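Local coordinates for aluminum resistance protein (Clostridium novyi, PDB 3I16), which probably cleaves carbon-sulfur bonds with the help of pyridoxal 5'-phosphate, as a lyase linked to aluminium resistance, at residues G319-P324 against S336-D341; S66-G71 against G278-T283. One frame throughout, in Å; residues are numbered along the deposited sequence.

Contact 1: G319-P324 against S336-D341; sequences GFEVMP and SIKFND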
loop_
_atom_site.group_PDB
_atom_site.type_symbol
_atom_site.label_atom_id
_atom_site.label_comp_id
_atom_site.label_asym_id
_atom_site.label_seq_id
_atom_site.Cartn_x
_atom_site.Cartn_y
_atom_site.Cartn_z
ATOM N N GLY B 319 46.169 3.943 7.571
ATOM C CA GLY B 319 47.000 5.139 7.445
ATOM C C GLY B 319 46.271 6.456 7.213
ATOM O O GLY B 319 46.911 7.456 6.954
ATOM N N PHE B 320 44.949 6.461 7.320
ATOM C CA PHE B 320 44.163 7.670 7.117
ATOM C C PHE B 320 43.787 8.337 8.441
ATOM O O PHE B 320 43.606 7.650 9.450
ATOM C CB PHE B 320 42.874 7.305 6.376
ATOM C CG PHE B 320 43.116 6.606 5.081
ATOM C CD1 PHE B 320 43.565 7.315 3.975
ATOM C CD2 PHE B 320 42.930 5.234 4.965
ATOM C CE1 PHE B 320 43.822 6.654 2.775
ATOM C CE2 PHE B 320 43.157 4.576 3.768
ATOM C CZ PHE B 320 43.609 5.285 2.673
ATOM N N GLU B 321 43.666 9.664 8.436
ATOM C CA GLU B 321 43.192 10.368 9.611
ATOM C C GLU B 321 41.697 10.122 9.684
ATOM O O GLU B 321 41.004 10.145 8.662
ATOM C CB GLU B 321 43.427 11.865 9.530
ATOM C CG GLU B 321 44.835 12.322 9.697
ATOM C CD GLU B 321 44.916 13.840 9.644
ATOM O OE1 GLU B 321 44.229 14.527 10.456
ATOM O OE2 GLU B 321 45.654 14.334 8.772
ATOM N N VAL B 322 41.200 9.934 10.894
ATOM C CA VAL B 322 39.792 9.644 11.123
ATOM C C VAL B 322 39.261 10.524 12.252
ATOM O O VAL B 322 40.009 10.919 13.133
ATOM C CB VAL B 322 39.584 8.149 11.474
ATOM C CG1 VAL B 322 39.977 7.260 10.274
ATOM C CG2 VAL B 322 40.376 7.755 12.746
HETATM N N MSE B 323 37.964 10.802 12.217
HETATM C CA MSE B 323 37.287 11.633 13.207
HETATM C C MSE B 323 35.893 11.071 13.338
HETATM O O MSE B 323 35.160 11.042 12.360
HETATM C CB MSE B 323 37.224 13.082 12.716
HETATM C CG MSE B 323 36.268 14.023 13.479
HETATM SE SE MSE B 323 36.853 14.265 15.270
HETATM C CE MSE B 323 38.504 15.215 14.979
ATOM N N PRO B 324 35.531 10.552 14.512
ATOM C CA PRO B 324 36.320 10.401 15.738
ATOM C C PRO B 324 37.159 9.121 15.719
ATOM O O PRO B 324 37.095 8.346 14.753
ATOM C CB PRO B 324 35.252 10.320 16.826
ATOM C CG PRO B 324 34.062 9.725 16.135
ATOM C CD PRO B 324 34.132 10.107 14.694
ATOM N N SER B 336 33.995 9.962 9.976
ATOM C CA SER B 336 34.658 10.787 8.970
ATOM C C SER B 336 36.064 10.256 8.704
ATOM O O SER B 336 36.740 9.835 9.656
ATOM C CB SER B 336 34.758 12.248 9.447
ATOM O OG SER B 336 33.505 12.741 9.916
ATOM N N ILE B 337 36.487 10.302 7.435
ATOM C CA ILE B 337 37.807 9.851 6.999
ATOM C C ILE B 337 38.411 10.951 6.103
ATOM O O ILE B 337 37.827 11.294 5.079
ATOM C CB ILE B 337 37.699 8.563 6.145
ATOM C CG1 ILE B 337 36.760 7.529 6.780
ATOM C CG2 ILE B 337 39.063 7.969 5.869
ATOM C CD1 ILE B 337 36.435 6.405 5.859
ATOM N N LYS B 338 39.568 11.493 6.486
ATOM C CA LYS B 338 40.249 12.518 5.715
ATOM C C LYS B 338 41.198 11.786 4.783
ATOM O O LYS B 338 42.165 11.165 5.228
ATOM C CB LYS B 338 41.002 13.487 6.634
ATOM C CG LYS B 338 41.669 14.667 5.914
ATOM C CD LYS B 338 42.295 15.735 6.856
ATOM C CE LYS B 338 41.232 16.454 7.714
ATOM N NZ LYS B 338 41.722 17.682 8.430
ATOM N N PHE B 339 40.895 11.809 3.491
ATOM C CA PHE B 339 41.751 11.150 2.512
ATOM C C PHE B 339 42.906 12.027 2.039
ATOM O O PHE B 339 43.983 11.497 1.776
ATOM C CB PHE B 339 40.938 10.628 1.312
ATOM C CG PHE B 339 40.092 9.429 1.639
ATOM C CD1 PHE B 339 40.670 8.179 1.748
ATOM C CD2 PHE B 339 38.732 9.552 1.844
ATOM C CE1 PHE B 339 39.911 7.077 2.055
ATOM C CE2 PHE B 339 37.952 8.440 2.156
ATOM C CZ PHE B 339 38.537 7.210 2.255
ATOM N N ASN B 340 42.704 13.347 1.972
ATOM C CA ASN B 340 43.732 14.272 1.453
ATOM C C ASN B 340 44.191 13.801 0.072
ATOM O O ASN B 340 45.391 13.782 -0.239
ATOM C CB ASN B 340 44.921 14.435 2.426
ATOM C CG ASN B 340 44.653 15.479 3.499
ATOM O OD1 ASN B 340 44.083 16.540 3.220
ATOM N ND2 ASN B 340 45.079 15.194 4.723
ATOM N N ASP B 341 43.191 13.425 -0.734
ATOM C CA ASP B 341 43.374 12.839 -2.051
ATOM C C ASP B 341 41.983 12.625 -2.653
ATOM O O ASP B 341 41.224 11.781 -2.194
ATOM C CB ASP B 341 44.116 11.506 -1.945
ATOM C CG ASP B 341 44.426 10.914 -3.287
ATOM O OD1 ASP B 341 43.634 11.119 -4.226
ATOM O OD2 ASP B 341 45.467 10.253 -3.400
HETATM O O HOH W 1 44.554 11.022 6.016
HETATM O O HOH W 2 32.338 11.711 12.198
#

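Contact 2: S66-G71 against G278-T283; sequences SGYGYG and GECGST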
loop_
_atom_site.group_PDB
_atom_site.type_symbol
_atom_site.label_atom_id
_atom_site.label_comp_id
_atom_site.label_asym_id
_atom_site.label_seq_id
_atom_site.Cartn_x
_atom_site.Cartn_y
_atom_site.Cartn_z
ATOM N N SER B 66 -7.701 6.979 5.428
ATOM C CA SER B 66 -7.839 7.624 4.131
ATOM C C SER B 66 -8.426 9.005 4.352
ATOM O O SER B 66 -8.829 9.340 5.471
ATOM C CB SER B 66 -8.785 6.827 3.251
ATOM O OG SER B 66 -10.121 6.896 3.743
ATOM N N GLY B 67 -8.491 9.793 3.275
ATOM C CA GLY B 67 -9.012 11.136 3.320
ATOM C C GLY B 67 -8.384 11.966 4.419
ATOM O O GLY B 67 -7.152 11.917 4.639
ATOM N N TYR B 68 -9.239 12.675 5.153
ATOM C CA TYR B 68 -8.791 13.538 6.234
ATOM C C TYR B 68 -8.041 12.827 7.336
ATOM O O TYR B 68 -7.325 13.479 8.064
ATOM C CB TYR B 68 -9.964 14.251 6.931
ATOM C CG TYR B 68 -10.840 15.126 6.078
ATOM C CD1 TYR B 68 -10.303 15.965 5.106
ATOM C CD2 TYR B 68 -12.207 15.196 6.319
ATOM C CE1 TYR B 68 -11.115 16.803 4.355
ATOM C CE2 TYR B 68 -13.026 16.039 5.577
ATOM C CZ TYR B 68 -12.474 16.830 4.599
ATOM O OH TYR B 68 -13.276 17.652 3.855
ATOM N N GLY B 69 -8.234 11.520 7.508
ATOM C CA GLY B 69 -7.572 10.814 8.605
ATOM C C GLY B 69 -8.044 11.262 9.996
ATOM O O GLY B 69 -7.308 11.101 10.973
ATOM N N TYR B 70 -9.256 11.833 10.099
ATOM C CA TYR B 70 -9.816 12.249 11.395
ATOM C C TYR B 70 -9.979 11.040 12.296
ATOM O O TYR B 70 -10.452 9.986 11.845
ATOM C CB TYR B 70 -11.211 12.874 11.273
ATOM C CG TYR B 70 -11.288 14.310 10.816
ATOM C CD1 TYR B 70 -10.539 15.304 11.433
ATOM C CD2 TYR B 70 -12.195 14.688 9.837
ATOM C CE1 TYR B 70 -10.649 16.625 11.032
ATOM C CE2 TYR B 70 -12.312 15.997 9.445
ATOM C CZ TYR B 70 -11.537 16.958 10.034
ATOM O OH TYR B 70 -11.673 18.258 9.613
ATOM N N GLY B 71 -9.604 11.171 13.561
ATOM C CA GLY B 71 -9.750 10.061 14.501
ATOM C C GLY B 71 -8.883 8.844 14.222
ATOM O O GLY B 71 -9.266 7.721 14.563
ATOM N N GLY B 278 -2.119 19.164 13.415
ATOM C CA GLY B 278 -2.029 17.701 13.271
ATOM C C GLY B 278 -3.334 16.918 13.242
ATOM O O GLY B 278 -3.307 15.700 13.145
ATOM N N GLU B 279 -4.475 17.600 13.292
ATOM C CA GLU B 279 -5.771 16.909 13.318
ATOM C C GLU B 279 -6.171 16.226 12.024
ATOM O O GLU B 279 -7.013 15.333 12.049
ATOM C CB GLU B 279 -6.886 17.870 13.660
ATOM C CG GLU B 279 -6.863 18.449 15.041
ATOM C CD GLU B 279 -8.169 19.192 15.313
ATOM O OE1 GLU B 279 -8.124 20.438 15.447
ATOM O OE2 GLU B 279 -9.244 18.535 15.316
ATOM N N CYS B 280 -5.644 16.696 10.896
ATOM C CA CYS B 280 -5.903 16.042 9.611
ATOM C C CYS B 280 -4.608 15.496 9.092
ATOM O O CYS B 280 -3.541 16.084 9.327
ATOM C CB CYS B 280 -6.495 16.986 8.564
ATOM S SG CYS B 280 -8.208 17.355 8.819
ATOM N N GLY B 281 -4.694 14.401 8.355
ATOM C CA GLY B 281 -3.496 13.759 7.813
ATOM C C GLY B 281 -3.601 12.246 7.901
ATOM O O GLY B 281 -3.279 11.659 8.931
ATOM N N SER B 282 -4.079 11.623 6.833
ATOM C CA SER B 282 -4.149 10.162 6.764
ATOM C C SER B 282 -2.730 9.674 6.562
ATOM O O SER B 282 -1.864 10.426 6.137
ATOM C CB SER B 282 -5.080 9.695 5.663
ATOM O OG SER B 282 -4.826 10.394 4.459
ATOM N N THR B 283 -2.478 8.421 6.879
ATOM C CA THR B 283 -1.102 7.930 6.918
ATOM C C THR B 283 -0.709 6.901 5.858
ATOM O O THR B 283 0.240 6.148 6.062
ATOM C CB THR B 283 -0.798 7.414 8.318
ATOM O OG1 THR B 283 -1.801 6.468 8.688
ATOM C CG2 THR B 283 -0.840 8.556 9.293
HETATM O O HOH W 3 -5.229 13.935 5.169
HETATM O O HOH W 4 -7.773 13.596 13.898
#

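Contact 1: G319-P324 against S336-D341
Phe339 drives an edge of its ring onto one face of Phe320, an edge-to-face pair whose planes stand 66° apart; Phe339 CD1 comes within 3.6 Å of Phe320 CE1. Phe320 has CG anti to its carbonyl carbon (chi1 -56°), which turns the ring toward Phe339, just past the end of strand 335-338. In the one conformer of Ile337 modelled here, so with some doubt, its CG2 rests 3.9 Å from Phe320 CB and lies over a face of the Phe339 ring, near the rim. Met315 of helix 287-318 and Lys344 of helix 342-354 also touch both phenylalanine side chains. Glu321 and Lys338 run side by side on the face of the sheet opposite Val322 and Ile337, their CB atoms 4.1 Å apart. Their charged ends stay beyond salt-bridge range, Glu321 OE1 lying 4.5 Å from Lys338 NZ, and Lys338 makes a cation-pi contact with Trp190. Between the backbones, Met323 N donates to Ser336 O (3.0 Å) and Ser336 N returns a bond to Met323 O (2.9 Å). Val322 and Ile337 form the neighbouring non-hydrogen-bonded pair. This alternation is that of an antiparallel beta hairpin, here at the margin of the six-stranded antiparallel sheet, where strand 321-323 is outermost within the chain.

Contact 2: S66-G71 against G278-T283
A type II' beta turn, Ser66 to Gly69, closed by Gly69 N to Ser66 O, meets the loop leading into helix 287-318 and carries Tyr68, a pyridoxal 5'-phosphate-binding residue seen in this protein. Gly281 N gives a nearly straight bond (170°) to Tyr68 O at 2.8 Å, approaching from above the carbonyl plane. The Cys280 sulfur lies obliquely to both tyrosine rings, 4.0 Å from Tyr68 CB and, in the Tyr70 conformer modelled, 3.4 Å between SG and Tyr70 CE1. With SG anti to the carbonyl carbon (chi1 -76°), the thiol is turned toward the flank of the tyrosine pair, on the side of that Tyr70 ring where Tyr68 CB also lies. Gly69, with positive phi and no side chain, lets its CA lie 3.9 Å from Ser282 CA. A second subunit covers the turn: its Gln385 bonds to Tyr70 N and Ser66 OG, and its Val98 packs on Cys280. A water links Glu279 O to Gly71 N, and another takes the N-H of Ser282 while donating to Gly67 O. The same carbonyl receives the Ser282 hydroxyl, whose OG stands between the backbone N and the carbonyl carbon (chi1 47°) and reaches Gly67 O within the plane of the Gly67 carbonyl at 2.8 Å.

In the fold
Contact 1 and contact 2 lie on opposite sides of the chain's centre, 47 Å apart between centres and about 34 Å between nearest atoms, and do not touch. In sequence they are in series, but helix 287-318 starts shortly after 278-283 and ends just before 319-324, so one long helix spans the gap. Each relates differently to the cofactor. In contact 1 the side chain of Ser336 is about 11 Å from the bound pyridoxal phosphate, and no other subunit of the assembly touches its segments. Contact 2 sits at a subunit interface; its cofactor-binding residue Tyr68 has no pyridoxal phosphate on it in this chain's model and hydrogen-bonds a tartaric acid, probably from the crystallisation liquor.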